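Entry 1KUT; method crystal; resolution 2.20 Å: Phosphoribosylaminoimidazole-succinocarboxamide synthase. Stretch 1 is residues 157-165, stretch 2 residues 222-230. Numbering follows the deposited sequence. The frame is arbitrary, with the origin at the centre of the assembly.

Stretch 1, residues 157-165: EFFERANFE
Stretch 2 222-230: ELCRSLNSQ

The contact joins two stretches of one chain and buries 438 Å², both sides summed. No hydrogen bond crosses it; it is held by apolar packing. Stretch 1 opens inside a helix that begins earlier in the chain. A type I turn runs from Glu 160 to Asn 163, where Asn 163 has a positive phi (59/40). Phe 164 and Glu 165 are extended strand. The O of Phe 159 accepts from the N of Ala 162 at 2.9 Å and from the N of Phe 164 at 3.1 Å, so one carbonyl serves both the turn and the start of the strand. Stretch 2 continues a helix that begins earlier; phi/psi is near -60/-45 through Ser 226, then psi opens to -29, -32 and -11 at Leu 227, Asn 228 and Ser 229. Gln 230 is the C-terminus. In register, the CA of Phe 159 lies 8.0 Å from the CA of Cys 224. The CA of Ala 162 is 7.5 Å from the CA of Leu 223, and the CA of Arg 161 is 7.4 Å from the CA of Leu 227.

Glu 222 (chi1 m) makes no contact. Leu 223 points toward stretch 1 with chi1 t and chi2 t. Leu 223 CD1 sits over one face of the Phe 164 ring, 3.1 Å from Phe 164 CD1, a tight approach. Leu 223 CD2 meets the edge of the Phe 159 ring, 3.6 Å from Phe 159 CD1. Leu 223 CG is 4.2 Å from Ala 162 CB. Phe 159 and Phe 164 both have chi1 m.

Cys 224 points sideways, chi1 m. Cys 224 SG lies at the edges of two rings, 3.9 Å from Phe 159 CE1 and 4.2 Å from Phe 158 CE2. Cys 224 SG is 5.2 Å from the centroid of the Phe 159 ring, 75° off the ring normal. Phe 158 has chi1 t. Phe 158 and Phe 159 also point sideways, but their ring ends come nearer, which lets them reach the helix.

Arg 225 points away, and Ser 226 (chi1 t) is out of reach. Leu 227, one turn after Leu 223, has the largest covered area, 94 Å². Like Leu 223 it points toward stretch 1, with chi1 m and chi2 t, and Ala 162 CB is close to both leucines. Leu 227 CD1 is 3.6 Å from Phe 158 CE2. Leu 227 CD2 is 4.0 Å from Ala 162 CB and 3.7 Å from Arg 161 CB.

Asn 228 points away. Ser 229 OG gives a weak hydrogen bond to Arg 225 O at 3.3 Å. Gln 230, with chi1 and chi2 p, points toward stretch 1. Gln 230 OE1 lies over one face of the Arg 161 guanidinium, 3.3 Å from Arg 161 NH1, but the angle is too poor for a hydrogen bond. Arg 161 itself has chi1 m, then chi2 and chi3 t.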

# COMPACT_ATOMS: atom_id res chain seq x y z
N GLU B 157 1.37 13.33 -23.31
CA GLU B 157 1.35 14.38 -24.34
C GLU B 157 1.65 13.78 -25.71
O GLU B 157 1.21 14.30 -26.75
CB GLU B 157 2.39 15.45 -23.98
CG GLU B 157 2.16 16.02 -22.60
CD GLU B 157 3.40 16.69 -22.02
OE1 GLU B 157 4.49 16.07 -22.09
OE2 GLU B 157 3.29 17.82 -21.49
N PHE B 158 2.40 12.69 -25.69
CA PHE B 158 2.77 11.98 -26.90
C PHE B 158 1.53 11.42 -27.60
O PHE B 158 1.24 11.76 -28.75
CB PHE B 158 3.71 10.83 -26.54
CG PHE B 158 4.22 10.09 -27.72
CD1 PHE B 158 5.25 10.61 -28.49
CD2 PHE B 158 3.65 8.87 -28.09
CE1 PHE B 158 5.72 9.93 -29.62
CE2 PHE B 158 4.10 8.19 -29.22
CZ PHE B 158 5.14 8.71 -29.98
N PHE B 159 0.79 10.55 -26.90
CA PHE B 159 -0.42 9.93 -27.45
C PHE B 159 -1.52 10.94 -27.68
O PHE B 159 -2.45 10.70 -28.46
CB PHE B 159 -0.93 8.84 -26.50
CG PHE B 159 0.01 7.70 -26.34
CD1 PHE B 159 0.32 6.89 -27.42
CD2 PHE B 159 0.62 7.45 -25.11
CE1 PHE B 159 1.23 5.83 -27.29
CE2 PHE B 159 1.52 6.40 -24.96
CZ PHE B 159 1.83 5.59 -26.05
N GLU B 160 -1.41 12.06 -26.98
CA GLU B 160 -2.37 13.15 -27.08
C GLU B 160 -2.45 13.63 -28.53
O GLU B 160 -3.53 13.91 -29.05
CB GLU B 160 -1.90 14.27 -26.15
CG GLU B 160 -2.92 15.34 -25.85
CD GLU B 160 -2.46 16.28 -24.74
OE1 GLU B 160 -1.45 17.00 -24.94
OE2 GLU B 160 -3.11 16.29 -23.67
N ARG B 161 -1.30 13.71 -29.18
CA ARG B 161 -1.25 14.16 -30.57
C ARG B 161 -2.15 13.32 -31.46
O ARG B 161 -2.59 13.78 -32.52
CB ARG B 161 0.17 14.07 -31.11
CG ARG B 161 1.21 14.91 -30.42
CD ARG B 161 2.53 14.72 -31.15
NE ARG B 161 3.69 15.10 -30.36
CZ ARG B 161 4.94 14.81 -30.71
NH1 ARG B 161 5.17 14.13 -31.83
NH2 ARG B 161 5.96 15.18 -29.93
N ALA B 162 -2.43 12.08 -31.04
CA ALA B 162 -3.27 11.16 -31.81
C ALA B 162 -4.68 11.02 -31.22
O ALA B 162 -5.45 10.15 -31.64
CB ALA B 162 -2.61 9.80 -31.87
N ASN B 163 -5.00 11.88 -30.26
CA ASN B 163 -6.30 11.84 -29.59
C ASN B 163 -6.55 10.51 -28.90
O ASN B 163 -7.65 9.94 -28.95
CB ASN B 163 -7.42 12.15 -30.57
CG ASN B 163 -7.47 13.62 -30.94
OD1 ASN B 163 -6.82 14.06 -31.90
ND2 ASN B 163 -8.24 14.39 -30.17
N PHE B 164 -5.50 9.99 -28.28
CA PHE B 164 -5.60 8.76 -27.52
C PHE B 164 -5.24 9.19 -26.11
O PHE B 164 -4.36 10.03 -25.93
CB PHE B 164 -4.60 7.71 -28.00
CG PHE B 164 -5.12 6.88 -29.13
CD1 PHE B 164 -4.81 7.20 -30.45
CD2 PHE B 164 -5.93 5.78 -28.87
CE1 PHE B 164 -5.30 6.42 -31.50
CE2 PHE B 164 -6.42 5.00 -29.91
CZ PHE B 164 -6.11 5.32 -31.22
N GLU B 165 -5.93 8.63 -25.12
CA GLU B 165 -5.64 8.99 -23.75
C GLU B 165 -5.08 7.86 -22.93
O GLU B 165 -5.56 6.72 -22.94
CB GLU B 165 -6.87 9.59 -23.07
CG GLU B 165 -8.18 8.92 -23.41
CD GLU B 165 -9.34 9.55 -22.65
OE1 GLU B 165 -9.43 10.80 -22.65
OE2 GLU B 165 -10.15 8.79 -22.07
N GLU B 222 1.46 1.15 -35.02
CA GLU B 222 1.26 2.06 -36.16
C GLU B 222 1.14 3.49 -35.65
O GLU B 222 1.67 4.43 -36.22
CB GLU B 222 -0.02 1.70 -36.91
CG GLU B 222 -0.15 0.22 -37.24
CD GLU B 222 -1.45 -0.12 -37.99
OE1 GLU B 222 -2.55 0.25 -37.50
OE2 GLU B 222 -1.36 -0.76 -39.07
N LEU B 223 0.42 3.63 -34.55
CA LEU B 223 0.23 4.92 -33.92
C LEU B 223 1.59 5.52 -33.53
O LEU B 223 1.88 6.67 -33.86
CB LEU B 223 -0.66 4.73 -32.70
CG LEU B 223 -0.98 5.93 -31.83
CD1 LEU B 223 -2.21 5.60 -31.01
CD2 LEU B 223 0.20 6.25 -30.93
N CYS B 224 2.41 4.74 -32.85
CA CYS B 224 3.73 5.22 -32.44
C CYS B 224 4.61 5.54 -33.64
O CYS B 224 5.35 6.53 -33.62
CB CYS B 224 4.40 4.20 -31.52
SG CYS B 224 3.60 4.09 -29.88
N ARG B 225 4.54 4.71 -34.67
CA ARG B 225 5.34 4.95 -35.88
C ARG B 225 4.92 6.29 -36.49
O ARG B 225 5.76 7.12 -36.86
CB ARG B 225 5.11 3.84 -36.90
CG ARG B 225 5.82 2.53 -36.58
CD ARG B 225 5.50 1.46 -37.60
NE ARG B 225 6.30 0.25 -37.42
CZ ARG B 225 6.11 -0.88 -38.09
NH1 ARG B 225 5.14 -0.96 -38.99
NH2 ARG B 225 6.90 -1.93 -37.89
N SER B 226 3.61 6.49 -36.58
CA SER B 226 3.05 7.71 -37.16
C SER B 226 3.54 8.98 -36.46
O SER B 226 4.09 9.89 -37.09
CB SER B 226 1.53 7.66 -37.10
OG SER B 226 0.98 8.67 -37.92
N LEU B 227 3.33 9.03 -35.14
CA LEU B 227 3.75 10.18 -34.34
C LEU B 227 5.26 10.32 -34.39
O LEU B 227 5.80 11.43 -34.30
CB LEU B 227 3.29 9.98 -32.90
CG LEU B 227 1.79 9.73 -32.78
CD1 LEU B 227 1.43 9.21 -31.39
CD2 LEU B 227 1.05 11.02 -33.08
N ASN B 228 5.95 9.20 -34.55
CA ASN B 228 7.40 9.18 -34.60
C ASN B 228 7.98 9.83 -35.85
O ASN B 228 9.07 10.42 -35.82
CB ASN B 228 7.88 7.73 -34.50
CG ASN B 228 9.34 7.62 -34.17
OD1 ASN B 228 9.84 8.29 -33.27
ND2 ASN B 228 10.05 6.74 -34.89
N SER B 229 7.26 9.73 -36.96
CA SER B 229 7.74 10.29 -38.22
C SER B 229 7.49 11.78 -38.40
O SER B 229 8.04 12.39 -39.32
CB SER B 229 7.14 9.52 -39.40
OG SER B 229 7.61 8.17 -39.39
N GLN B 230 6.67 12.37 -37.54
CA GLN B 230 6.38 13.80 -37.64
C GLN B 230 7.57 14.61 -37.12
O GLN B 230 7.93 15.62 -37.77
CB GLN B 230 5.10 14.15 -36.87
CG GLN B 230 5.29 14.51 -35.39
CD GLN B 230 5.70 15.96 -35.18
OE1 GLN B 230 5.86 16.42 -34.04
NE2 GLN B 230 5.88 16.70 -36.27
OXT GLN B 230 8.13 14.24 -36.06